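Long-range contacts in mosquitocidal toxin (Lysinibacillus sphaericus, PDB 2VSE), which kills mosquitoes, probably by ADP-ribosylating target-cell proteins, and carries ricin-B-type lectin domains that probably bind carbohydrate: residues F703-K708 and Q735-K740; A724-N729 and N813-I818; F367-N372 and S402-L407; L330-N335 and Q356-E361. All coordinates share one frame; numbering follows the deposited sequence.

Contact 1 of 4, residues F703-K708 and Q735-K740; sequences FNISSK and QSWKLK
Phe-703 and Trp-737 face each other as an antiparallel, hydrogen-bonded pair in a beta-trefoil of the ricin B type, where Gln-735, Ser-736 and Trp-737 spell the Q-x-W signature of this lectin family. The two strands run at 99° to one another, and between these two segments one residue pair is bridged: Trp-737 N reaches Phe-703 O over 2.9 Å, and Phe-703 N returns a more bent bond to Trp-737 O, also 2.9 Å.

Packing is close on the apolar side. Ile-705 holds CG1 beside its own backbone N (chi1 -58°) and extends from there, a course that carries CD1 to the indole of Trp-737, 4.0 Å from CD1 of that ring, the two side chains crossing at about a right angle. Leu-739 CD1 sits near the same methyl and also meets CD2 of Phe-703 at 4.0 Å. The pyrrole side of the indole is also tied to strand 713-717, its NE1 bonding Ile-715 O. Phe-832 of strand 830-834 touches both Ile-705 and Leu-739.

The opposite end of the contact is polar and wetter. Here the chains have diverged too far for direct pairing, and a water fills in, accepting from Ile-705 N and donating to Gln-735 O. The side-chain amide of Gln-735 bonds Thr-716 OG1, Asp-728 O and Ile-730 N. The backbone carbonyl of Gln-735 takes two donors: besides the water, the partly exposed Asn-704 sends ND2 to Gln-735 O over 2.8 Å, from well above the carbonyl plane.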
# COMPACT_ATOMS: atom_id res chain seq x y z
N PHE A 703 25.28 14.96 -14.60
CA PHE A 703 24.04 14.91 -15.36
C PHE A 703 24.23 15.53 -16.74
O PHE A 703 25.00 16.47 -16.89
CB PHE A 703 22.92 15.67 -14.61
CG PHE A 703 22.59 15.10 -13.25
CD1 PHE A 703 21.62 14.11 -13.11
CD2 PHE A 703 23.23 15.57 -12.10
CE1 PHE A 703 21.29 13.59 -11.85
CE2 PHE A 703 22.91 15.05 -10.86
CZ PHE A 703 21.94 14.06 -10.73
N ASN A 704 23.56 14.95 -17.73
CA ASN A 704 23.27 15.66 -18.96
C ASN A 704 21.97 16.40 -18.70
O ASN A 704 21.02 15.82 -18.14
CB ASN A 704 23.07 14.68 -20.11
CG ASN A 704 24.31 13.85 -20.42
OD1 ASN A 704 24.18 12.72 -20.86
ND2 ASN A 704 25.50 14.40 -20.19
N ILE A 705 21.93 17.68 -19.03
CA ILE A 705 20.74 18.46 -18.79
C ILE A 705 20.06 18.61 -20.13
O ILE A 705 20.49 19.40 -20.98
CB ILE A 705 21.07 19.81 -18.15
CG1 ILE A 705 21.83 19.58 -16.83
CG2 ILE A 705 19.80 20.55 -17.88
CD1 ILE A 705 22.50 20.84 -16.25
N SER A 706 19.01 17.80 -20.33
CA SER A 706 18.38 17.72 -21.64
C SER A 706 17.07 18.48 -21.71
O SER A 706 16.36 18.64 -20.70
CB SER A 706 18.19 16.27 -22.07
OG SER A 706 17.06 15.73 -21.45
N SER A 707 16.74 18.94 -22.91
CA SER A 707 15.55 19.74 -23.07
C SER A 707 14.29 18.89 -23.18
O SER A 707 14.24 17.91 -23.95
CB SER A 707 15.68 20.63 -24.29
OG SER A 707 14.49 21.36 -24.39
N LYS A 708 13.26 19.28 -22.45
CA LYS A 708 11.94 18.66 -22.63
C LYS A 708 11.48 18.75 -24.09
O LYS A 708 10.80 17.85 -24.57
CB LYS A 708 10.91 19.34 -21.73
CG LYS A 708 9.57 18.62 -21.73
CD LYS A 708 8.42 19.49 -21.25
CE LYS A 708 7.11 18.69 -21.24
NZ LYS A 708 7.24 17.53 -20.33
N GLN A 735 29.43 18.36 -21.61
CA GLN A 735 27.99 18.14 -21.55
C GLN A 735 27.63 17.40 -20.27
O GLN A 735 26.47 17.03 -20.02
CB GLN A 735 27.55 17.33 -22.77
CG GLN A 735 27.57 18.13 -24.06
CD GLN A 735 27.15 17.33 -25.27
OE1 GLN A 735 27.50 16.15 -25.41
NE2 GLN A 735 26.39 17.96 -26.15
N SER A 736 28.64 17.18 -19.44
CA SER A 736 28.42 16.45 -18.22
C SER A 736 28.63 17.36 -17.02
O SER A 736 29.77 17.58 -16.59
CB SER A 736 29.33 15.21 -18.15
OG SER A 736 29.05 14.48 -16.98
N TRP A 737 27.52 17.85 -16.48
CA TRP A 737 27.55 18.86 -15.43
C TRP A 737 27.43 18.28 -14.04
O TRP A 737 26.55 17.45 -13.77
CB TRP A 737 26.40 19.84 -15.63
CG TRP A 737 26.47 20.54 -16.91
CD1 TRP A 737 25.94 20.13 -18.11
CD2 TRP A 737 27.12 21.79 -17.16
NE1 TRP A 737 26.22 21.06 -19.09
CE2 TRP A 737 26.94 22.09 -18.53
CE3 TRP A 737 27.82 22.69 -16.35
CZ2 TRP A 737 27.43 23.27 -19.11
CZ3 TRP A 737 28.32 23.86 -16.94
CH2 TRP A 737 28.13 24.12 -18.30
N LYS A 738 28.31 18.72 -13.15
CA LYS A 738 28.22 18.35 -11.74
C LYS A 738 27.20 19.26 -11.07
O LYS A 738 27.20 20.47 -11.27
CB LYS A 738 29.59 18.50 -11.07
CG LYS A 738 29.67 18.14 -9.60
CD LYS A 738 29.63 16.63 -9.37
CE LYS A 738 30.32 16.26 -8.06
NZ LYS A 738 30.02 17.30 -7.04
N LEU A 739 26.31 18.67 -10.27
CA LEU A 739 25.40 19.46 -9.48
C LEU A 739 25.83 19.48 -8.03
O LEU A 739 25.83 18.46 -7.35
CB LEU A 739 23.95 18.99 -9.66
CG LEU A 739 23.18 19.82 -10.71
CD1 LEU A 739 23.69 19.58 -12.12
CD2 LEU A 739 21.68 19.52 -10.65
N LYS A 740 26.27 20.65 -7.60
CA LYS A 740 26.79 20.84 -6.26
C LYS A 740 25.75 21.56 -5.43
O LYS A 740 25.56 22.77 -5.56
CB LYS A 740 28.09 21.64 -6.30
CG LYS A 740 28.72 21.83 -4.90
CD LYS A 740 29.92 22.76 -4.96
CE LYS A 740 30.52 22.95 -3.58
NZ LYS A 740 31.98 23.17 -3.66
O HOH W 1 24.20 18.38 -20.50

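Contact 2 of 4, residues A724-N729 and N813-I818; sequences AVIFDN and NNTPII
Phe-727 lies with one face under the side-chain amide of Asn-813, the two planes 13° apart and CG of Asn-813 3.6 Å above the ring plane, over its centre. CG of Phe-727 points opposite its own backbone N (chi1 -160°), which swings the ring beneath that amide. Asn-814 comes in at the edge instead, its ND2 in the ring plane and 3.7 Å from Phe-727 CE1. A bound methylpentanediol, probably from the crystallisation liquor, also touches this phenylalanine.

The stacked amide is held at both ends. Its OD1 accepts from Asp-728 N at 2.9 Å, while its ND2 gives a straight bond to Asp-728 OD2 at 3.1 Å, arriving from above the carboxylate plane. The other carboxylate oxygen, OD1, forms a salt bridge with Lys-713.

Further along, the backbones take over: Asn-814 N donates to Ile-726 O, Ile-726 N to Thr-815 O, and Ile-817 N to Ala-724 O. Among the apolar side chains, Ile-817 CG1 meets Ala-724 CB at 3.9 Å, and those of Ile-726 and Ile-817 cross near Trp-830. Strand 724-728 is paired with 713-717 and strand 817-821 with 802-806, so two hairpins are joined here, as in the hairpin triplet that caps the barrel of a beta-trefoil.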
# COMPACT_ATOMS: atom_id res chain seq x y z
N ALA A 724 27.15 28.84 -22.28
CA ALA A 724 26.37 27.62 -22.40
C ALA A 724 25.62 27.67 -23.72
O ALA A 724 25.10 28.73 -24.09
CB ALA A 724 25.39 27.48 -21.25
N VAL A 725 25.58 26.55 -24.43
CA VAL A 725 24.79 26.42 -25.65
C VAL A 725 24.01 25.12 -25.62
O VAL A 725 24.24 24.27 -24.73
CB VAL A 725 25.68 26.41 -26.93
CG1 VAL A 725 26.50 27.71 -27.06
CG2 VAL A 725 26.59 25.15 -26.96
N ILE A 726 23.12 24.93 -26.59
CA ILE A 726 22.42 23.65 -26.77
C ILE A 726 23.12 22.90 -27.89
O ILE A 726 23.61 23.51 -28.82
CB ILE A 726 20.92 23.85 -27.16
CG1 ILE A 726 20.06 22.65 -26.74
CG2 ILE A 726 20.76 24.10 -28.68
CD1 ILE A 726 19.89 22.46 -25.25
N PHE A 727 23.17 21.58 -27.82
CA PHE A 727 23.90 20.79 -28.81
C PHE A 727 23.52 19.32 -28.68
O PHE A 727 23.21 18.86 -27.58
CB PHE A 727 25.42 20.95 -28.60
CG PHE A 727 26.25 20.60 -29.81
CD1 PHE A 727 26.69 21.58 -30.68
CD2 PHE A 727 26.60 19.27 -30.07
CE1 PHE A 727 27.46 21.26 -31.80
CE2 PHE A 727 27.35 18.95 -31.19
CZ PHE A 727 27.79 19.96 -32.06
N ASP A 728 23.54 18.57 -29.79
CA ASP A 728 23.27 17.13 -29.73
C ASP A 728 24.09 16.49 -28.61
O ASP A 728 25.23 16.87 -28.34
CB ASP A 728 23.63 16.39 -31.03
CG ASP A 728 22.90 16.92 -32.24
OD1 ASP A 728 21.72 17.32 -32.13
OD2 ASP A 728 23.53 16.93 -33.31
N ASN A 729 23.50 15.51 -27.94
CA ASN A 729 24.24 14.72 -26.95
C ASN A 729 25.26 13.87 -27.70
O ASN A 729 24.90 12.96 -28.45
CB ASN A 729 23.28 13.83 -26.16
CG ASN A 729 23.96 13.08 -24.97
OD1 ASN A 729 25.18 12.85 -24.93
ND2 ASN A 729 23.14 12.72 -23.98
N ASN A 813 22.07 23.20 -33.39
CA ASN A 813 23.33 23.13 -32.67
C ASN A 813 23.98 24.51 -32.52
O ASN A 813 24.08 25.28 -33.51
CB ASN A 813 24.30 22.16 -33.38
CG ASN A 813 23.99 20.69 -33.08
OD1 ASN A 813 23.44 20.34 -32.03
ND2 ASN A 813 24.38 19.81 -34.01
N ASN A 814 24.41 24.79 -31.29
CA ASN A 814 25.13 26.02 -30.91
C ASN A 814 24.25 27.23 -30.62
O ASN A 814 24.77 28.32 -30.38
CB ASN A 814 26.25 26.38 -31.91
CG ASN A 814 27.47 25.48 -31.76
OD1 ASN A 814 28.06 25.40 -30.68
ND2 ASN A 814 27.85 24.81 -32.84
N THR A 815 22.94 27.03 -30.62
CA THR A 815 22.03 28.08 -30.17
C THR A 815 22.33 28.31 -28.69
O THR A 815 22.35 27.36 -27.92
CB THR A 815 20.57 27.64 -30.34
OG1 THR A 815 20.33 27.28 -31.70
CG2 THR A 815 19.63 28.75 -29.92
N PRO A 816 22.63 29.56 -28.30
CA PRO A 816 22.95 29.85 -26.90
C PRO A 816 21.80 29.55 -25.93
O PRO A 816 20.64 29.54 -26.34
CB PRO A 816 23.22 31.36 -26.91
CG PRO A 816 22.61 31.85 -28.12
CD PRO A 816 22.70 30.77 -29.14
N ILE A 817 22.15 29.31 -24.67
CA ILE A 817 21.18 29.29 -23.58
C ILE A 817 21.19 30.71 -23.05
O ILE A 817 22.27 31.29 -22.87
CB ILE A 817 21.61 28.27 -22.48
CG1 ILE A 817 22.01 26.92 -23.10
CG2 ILE A 817 20.51 28.03 -21.44
CD1 ILE A 817 20.86 26.13 -23.73
N ILE A 818 20.01 31.30 -22.90
CA ILE A 818 19.85 32.64 -22.28
C ILE A 818 19.09 32.45 -20.97
O ILE A 818 18.75 31.30 -20.61
CB ILE A 818 19.10 33.63 -23.20
CG1 ILE A 818 17.72 33.09 -23.58
CG2 ILE A 818 19.93 33.98 -24.46
CD1 ILE A 818 16.72 34.16 -23.99

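Contact 3 of 4, residues F367-N372 and S402-L407; sequences FYKFRN and SSQEWL
Tyr-368 and Trp-406 form a single antiparallel, hydrogen-bonded pair between segments running 122° apart, with Tyr-368 N to Trp-406 O at 2.8 Å and Trp-406 N to Tyr-368 O at 2.9 Å. The contact belongs to a ricin-B beta-trefoil, and Gln-404, Glu-405 and Trp-406 make up one of its Q-x-W signatures.

The aromatic core of the pairing is a T-shaped stack. Phe-370 turns its edge to the five-membered ring of Trp-406, planes 84° apart and centroids separated by 5.4 Å, and the indole NE1 is secured to Leu-380 O. Ile-275 packs against both rings, linking them to strand 271-277. Beyond the bridged pair the two chains part, and a water that accepts from Phe-370 N and probably donates to Gln-404 O spans the gap.

At the other end, Phe-367 is flanked by two unlike neighbours: Leu-407 CD2 approaches its CE1 at 3.7 Å, and Glu-405 OE2 comes to 3.4 Å from its CB. That carboxylate oxygen is satisfied by Asn-363 ND2. Lys-369 bends at chi2 and chi3, bringing CD to 3.8 Å from Glu-405 CG as the two side chains cross at a slant, and folding its tip back toward the glutamine. Gln-404 OE1 already accepts from Asn-399 N, and on an in-plane lone pair it also receives Lys-369 NZ at 2.9 Å.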
# COMPACT_ATOMS: atom_id res chain seq x y z
N PHE A 367 -10.56 -28.91 -5.79
CA PHE A 367 -11.51 -29.14 -4.70
C PHE A 367 -11.18 -30.48 -4.04
O PHE A 367 -10.46 -31.29 -4.62
CB PHE A 367 -12.95 -29.11 -5.22
CG PHE A 367 -13.36 -27.78 -5.79
CD1 PHE A 367 -14.02 -26.83 -5.00
CD2 PHE A 367 -13.10 -27.47 -7.13
CE1 PHE A 367 -14.40 -25.60 -5.52
CE2 PHE A 367 -13.48 -26.23 -7.66
CZ PHE A 367 -14.13 -25.30 -6.86
N TYR A 368 -11.70 -30.70 -2.83
CA TYR A 368 -11.40 -31.92 -2.07
C TYR A 368 -12.59 -32.85 -1.93
O TYR A 368 -13.72 -32.41 -1.71
CB TYR A 368 -10.88 -31.57 -0.67
CG TYR A 368 -9.58 -30.81 -0.70
CD1 TYR A 368 -8.36 -31.49 -0.70
CD2 TYR A 368 -9.56 -29.42 -0.75
CE1 TYR A 368 -7.16 -30.81 -0.75
CE2 TYR A 368 -8.37 -28.73 -0.78
CZ TYR A 368 -7.17 -29.43 -0.78
OH TYR A 368 -5.97 -28.74 -0.84
N LYS A 369 -12.33 -34.15 -2.06
CA LYS A 369 -13.30 -35.20 -1.77
C LYS A 369 -12.90 -35.93 -0.48
O LYS A 369 -11.72 -36.23 -0.27
CB LYS A 369 -13.42 -36.21 -2.92
CG LYS A 369 -13.51 -35.61 -4.33
CD LYS A 369 -14.95 -35.36 -4.81
CE LYS A 369 -15.56 -36.61 -5.44
NZ LYS A 369 -16.61 -36.27 -6.45
N PHE A 370 -13.88 -36.18 0.38
CA PHE A 370 -13.66 -36.95 1.59
C PHE A 370 -14.24 -38.34 1.38
O PHE A 370 -15.42 -38.47 1.03
CB PHE A 370 -14.38 -36.31 2.78
CG PHE A 370 -13.83 -34.97 3.20
CD1 PHE A 370 -13.01 -34.86 4.31
CD2 PHE A 370 -14.18 -33.82 2.51
CE1 PHE A 370 -12.52 -33.64 4.72
CE2 PHE A 370 -13.69 -32.58 2.91
CZ PHE A 370 -12.86 -32.49 4.02
N ARG A 371 -13.43 -39.38 1.57
CA ARG A 371 -13.94 -40.74 1.57
C ARG A 371 -13.53 -41.50 2.84
O ARG A 371 -12.38 -41.42 3.28
CB ARG A 371 -13.62 -41.48 0.26
CG ARG A 371 -12.18 -41.94 0.04
CD ARG A 371 -11.76 -41.88 -1.44
NE ARG A 371 -12.56 -42.74 -2.32
CZ ARG A 371 -12.67 -42.57 -3.64
NH1 ARG A 371 -12.04 -41.58 -4.25
NH2 ARG A 371 -13.43 -43.40 -4.35
N ASN A 372 -14.49 -42.20 3.43
CA ASN A 372 -14.29 -42.88 4.71
C ASN A 372 -13.25 -43.99 4.64
O ASN A 372 -13.25 -44.80 3.70
CB ASN A 372 -15.60 -43.42 5.25
CG ASN A 372 -15.50 -43.86 6.69
OD1 ASN A 372 -15.23 -45.03 6.97
ND2 ASN A 372 -15.68 -42.92 7.61
N SER A 402 -21.55 -31.83 -7.71
CA SER A 402 -20.70 -30.88 -6.99
C SER A 402 -20.98 -30.83 -5.49
O SER A 402 -20.26 -30.15 -4.75
CB SER A 402 -20.84 -29.49 -7.59
OG SER A 402 -20.31 -29.49 -8.90
N SER A 403 -22.00 -31.56 -5.05
CA SER A 403 -22.35 -31.61 -3.63
C SER A 403 -21.38 -32.50 -2.84
O SER A 403 -21.37 -32.46 -1.61
CB SER A 403 -23.80 -32.05 -3.43
OG SER A 403 -24.02 -33.34 -3.98
N GLN A 404 -20.58 -33.30 -3.53
CA GLN A 404 -19.54 -34.08 -2.83
C GLN A 404 -18.14 -33.48 -3.00
O GLN A 404 -17.13 -34.08 -2.61
CB GLN A 404 -19.61 -35.60 -3.15
CG GLN A 404 -19.32 -36.01 -4.58
CD GLN A 404 -19.49 -37.52 -4.84
OE1 GLN A 404 -18.69 -38.13 -5.55
NE2 GLN A 404 -20.54 -38.11 -4.26
N GLU A 405 -18.09 -32.27 -3.57
CA GLU A 405 -16.83 -31.52 -3.67
C GLU A 405 -16.80 -30.42 -2.60
O GLU A 405 -17.81 -29.75 -2.36
CB GLU A 405 -16.61 -30.97 -5.08
CG GLU A 405 -16.38 -32.06 -6.15
CD GLU A 405 -15.86 -31.52 -7.49
OE1 GLU A 405 -16.48 -31.79 -8.54
OE2 GLU A 405 -14.82 -30.82 -7.51
N TRP A 406 -15.65 -30.26 -1.96
CA TRP A 406 -15.52 -29.32 -0.84
C TRP A 406 -14.28 -28.44 -0.91
O TRP A 406 -13.27 -28.82 -1.52
CB TRP A 406 -15.48 -30.08 0.49
CG TRP A 406 -16.63 -31.02 0.71
CD1 TRP A 406 -16.75 -32.30 0.25
CD2 TRP A 406 -17.83 -30.74 1.44
NE1 TRP A 406 -17.94 -32.84 0.65
CE2 TRP A 406 -18.63 -31.91 1.38
CE3 TRP A 406 -18.31 -29.63 2.14
CZ2 TRP A 406 -19.88 -31.99 2.00
CZ3 TRP A 406 -19.56 -29.71 2.75
CH2 TRP A 406 -20.33 -30.89 2.67
N LEU A 407 -14.37 -27.27 -0.27
CA LEU A 407 -13.21 -26.42 -0.02
C LEU A 407 -12.79 -26.56 1.44
O LEU A 407 -13.63 -26.54 2.35
CB LEU A 407 -13.53 -24.96 -0.32
CG LEU A 407 -13.79 -24.51 -1.76
CD1 LEU A 407 -14.45 -23.15 -1.76
CD2 LEU A 407 -12.51 -24.46 -2.57
O HOH W 2 -16.24 -35.43 -0.27

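Contact 4 of 4, residues L330-N335 and Q356-E361; sequences LLLSWN and QYWTIE
A Q-x-W element of the ricin-B beta-trefoil, Gln-356 to Trp-358, grips segment 330-335 with its two signature side chains and without a beta bridge. Trp-358 does so through its indole: NE1 donates to Leu-332 O over 3.0 Å at 166°, the oxygen lying in the ring plane although the donor stands above the carbonyl plane. The Leu-332 side chain also packs there, CD2 3.6 Å from Trp-358 CZ2, crossing at about a right angle. CB of Trp-334 lies near CH2 of the Trp-358 indole, and Ile-345 and Ile-322 add to its surroundings.

Gln-356 works on Ser-333. Its NE2 donates to Ser-333 OG over 2.7 Å, and that hydroxyl donates to Leu-331 O at 2.8 Å, a relay that settles the direction of both bonds. The same amide has further partners, NE2 to Thr-349 O and OE1 to Ser-351 N, which should fix which end is oxygen and which nitrogen. A water donating to both Leu-332 O and Gln-356 O, 2.9 and 2.8 Å from it, links the two backbones.

The buried pairing of an anchored glutamine with a tryptophan N-H on a strand carbonyl is characteristic of the Q-x-W repeats of ricin-type lectin domains.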
# COMPACT_ATOMS: atom_id res chain seq x y z
N LEU A 330 -15.63 -34.42 20.08
CA LEU A 330 -16.52 -35.02 19.10
C LEU A 330 -15.92 -35.00 17.70
O LEU A 330 -15.54 -33.95 17.20
CB LEU A 330 -17.89 -34.34 19.10
CG LEU A 330 -18.84 -34.64 20.27
CD1 LEU A 330 -20.15 -33.91 20.08
CD2 LEU A 330 -19.09 -36.14 20.41
N LEU A 331 -15.86 -36.17 17.08
CA LEU A 331 -15.23 -36.32 15.76
C LEU A 331 -16.28 -36.55 14.68
O LEU A 331 -17.27 -37.26 14.89
CB LEU A 331 -14.24 -37.51 15.77
CG LEU A 331 -12.96 -37.43 16.62
CD1 LEU A 331 -13.22 -37.39 18.13
CD2 LEU A 331 -12.02 -38.59 16.27
N LEU A 332 -16.06 -35.93 13.52
CA LEU A 332 -16.90 -36.14 12.35
C LEU A 332 -16.84 -37.62 11.98
O LEU A 332 -15.79 -38.11 11.57
CB LEU A 332 -16.41 -35.27 11.20
CG LEU A 332 -17.35 -35.08 10.02
CD1 LEU A 332 -17.16 -33.71 9.41
CD2 LEU A 332 -17.11 -36.16 8.99
N SER A 333 -17.97 -38.31 12.13
CA SER A 333 -18.03 -39.77 12.09
C SER A 333 -19.15 -40.31 11.21
O SER A 333 -20.22 -39.69 11.09
CB SER A 333 -18.24 -40.31 13.51
OG SER A 333 -17.15 -40.03 14.36
N TRP A 334 -18.90 -41.48 10.60
CA TRP A 334 -19.95 -42.31 10.02
C TRP A 334 -19.97 -43.64 10.75
O TRP A 334 -19.00 -44.39 10.72
CB TRP A 334 -19.72 -42.53 8.51
CG TRP A 334 -20.67 -43.54 7.90
CD1 TRP A 334 -22.03 -43.50 7.90
CD2 TRP A 334 -20.32 -44.76 7.20
NE1 TRP A 334 -22.56 -44.59 7.26
CE2 TRP A 334 -21.53 -45.38 6.82
CE3 TRP A 334 -19.10 -45.37 6.87
CZ2 TRP A 334 -21.56 -46.61 6.11
CZ3 TRP A 334 -19.13 -46.58 6.16
CH2 TRP A 334 -20.35 -47.19 5.80
N ASN A 335 -21.08 -43.93 11.43
CA ASN A 335 -21.21 -45.18 12.18
C ASN A 335 -21.48 -46.38 11.25
O ASN A 335 -22.64 -46.77 10.99
CB ASN A 335 -22.27 -45.05 13.29
CG ASN A 335 -22.51 -46.35 14.04
OD1 ASN A 335 -21.74 -47.32 13.94
ND2 ASN A 335 -23.60 -46.38 14.80
N GLN A 356 -14.06 -43.13 11.66
CA GLN A 356 -13.87 -41.71 11.98
C GLN A 356 -12.60 -41.19 11.32
O GLN A 356 -12.08 -40.15 11.70
CB GLN A 356 -13.81 -41.47 13.48
CG GLN A 356 -14.96 -42.09 14.26
CD GLN A 356 -14.79 -41.93 15.75
OE1 GLN A 356 -13.84 -42.46 16.33
NE2 GLN A 356 -15.71 -41.20 16.37
N TYR A 357 -12.10 -41.93 10.34
CA TYR A 357 -10.97 -41.48 9.55
C TYR A 357 -11.43 -41.23 8.13
O TYR A 357 -12.30 -41.94 7.60
CB TYR A 357 -9.84 -42.51 9.56
CG TYR A 357 -9.02 -42.54 10.83
CD1 TYR A 357 -7.86 -41.77 10.95
CD2 TYR A 357 -9.39 -43.35 11.91
CE1 TYR A 357 -7.09 -41.81 12.11
CE2 TYR A 357 -8.63 -43.39 13.07
CZ TYR A 357 -7.48 -42.62 13.16
OH TYR A 357 -6.72 -42.64 14.30
N TRP A 358 -10.82 -40.23 7.51
CA TRP A 358 -11.20 -39.81 6.18
C TRP A 358 -9.93 -39.60 5.39
O TRP A 358 -9.00 -38.98 5.89
CB TRP A 358 -12.00 -38.51 6.26
CG TRP A 358 -13.21 -38.65 7.11
CD1 TRP A 358 -13.29 -38.45 8.45
CD2 TRP A 358 -14.51 -39.08 6.69
NE1 TRP A 358 -14.56 -38.71 8.90
CE2 TRP A 358 -15.34 -39.10 7.84
CE3 TRP A 358 -15.06 -39.44 5.45
CZ2 TRP A 358 -16.69 -39.48 7.79
CZ3 TRP A 358 -16.41 -39.80 5.40
CH2 TRP A 358 -17.20 -39.82 6.57
N THR A 359 -9.87 -40.13 4.17
CA THR A 359 -8.81 -39.74 3.25
C THR A 359 -9.32 -38.50 2.52
O THR A 359 -10.52 -38.37 2.24
CB THR A 359 -8.43 -40.83 2.23
OG1 THR A 359 -9.58 -41.16 1.44
CG2 THR A 359 -7.88 -42.09 2.92
N ILE A 360 -8.40 -37.59 2.23
CA ILE A 360 -8.73 -36.31 1.62
C ILE A 360 -7.92 -36.19 0.33
O ILE A 360 -6.70 -36.03 0.36
CB ILE A 360 -8.39 -35.16 2.58
CG1 ILE A 360 -9.19 -35.32 3.89
CG2 ILE A 360 -8.65 -33.82 1.91
CD1 ILE A 360 -8.98 -34.18 4.92
N GLU A 361 -8.62 -36.30 -0.80
CA GLU A 361 -8.01 -36.25 -2.12
C GLU A 361 -8.40 -34.98 -2.88
O GLU A 361 -9.58 -34.64 -2.94
CB GLU A 361 -8.44 -37.47 -2.93
CG GLU A 361 -8.05 -38.81 -2.30
CD GLU A 361 -8.88 -39.98 -2.81
OE1 GLU A 361 -10.00 -39.73 -3.34
OE2 GLU A 361 -8.43 -41.13 -2.69
O HOH W 3 -12.97 -37.58 12.14

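In the fold
Contacts 4 and 3 come first along the chain, in series within one ricin-B lectin region; contacts 1 and 2 follow, their segments alternating, within another such region near the C-terminus. Each pair has centres 12 Å apart and touches. Contacts 3 and 4 share the antiparallel pair of strands 358-362 and 368-372, reinforced by a salt bridge between Arg-371 and Glu-361, while strand 724-728 of contact 2 is followed directly by strand 737-742 of contact 1. Between the pairs, centres are 66 to 83 Å apart, on opposite sides of the chain's centre. Q-x-W elements of the same beta-trefoil type thus recur in two distant lectin regions of one toxin.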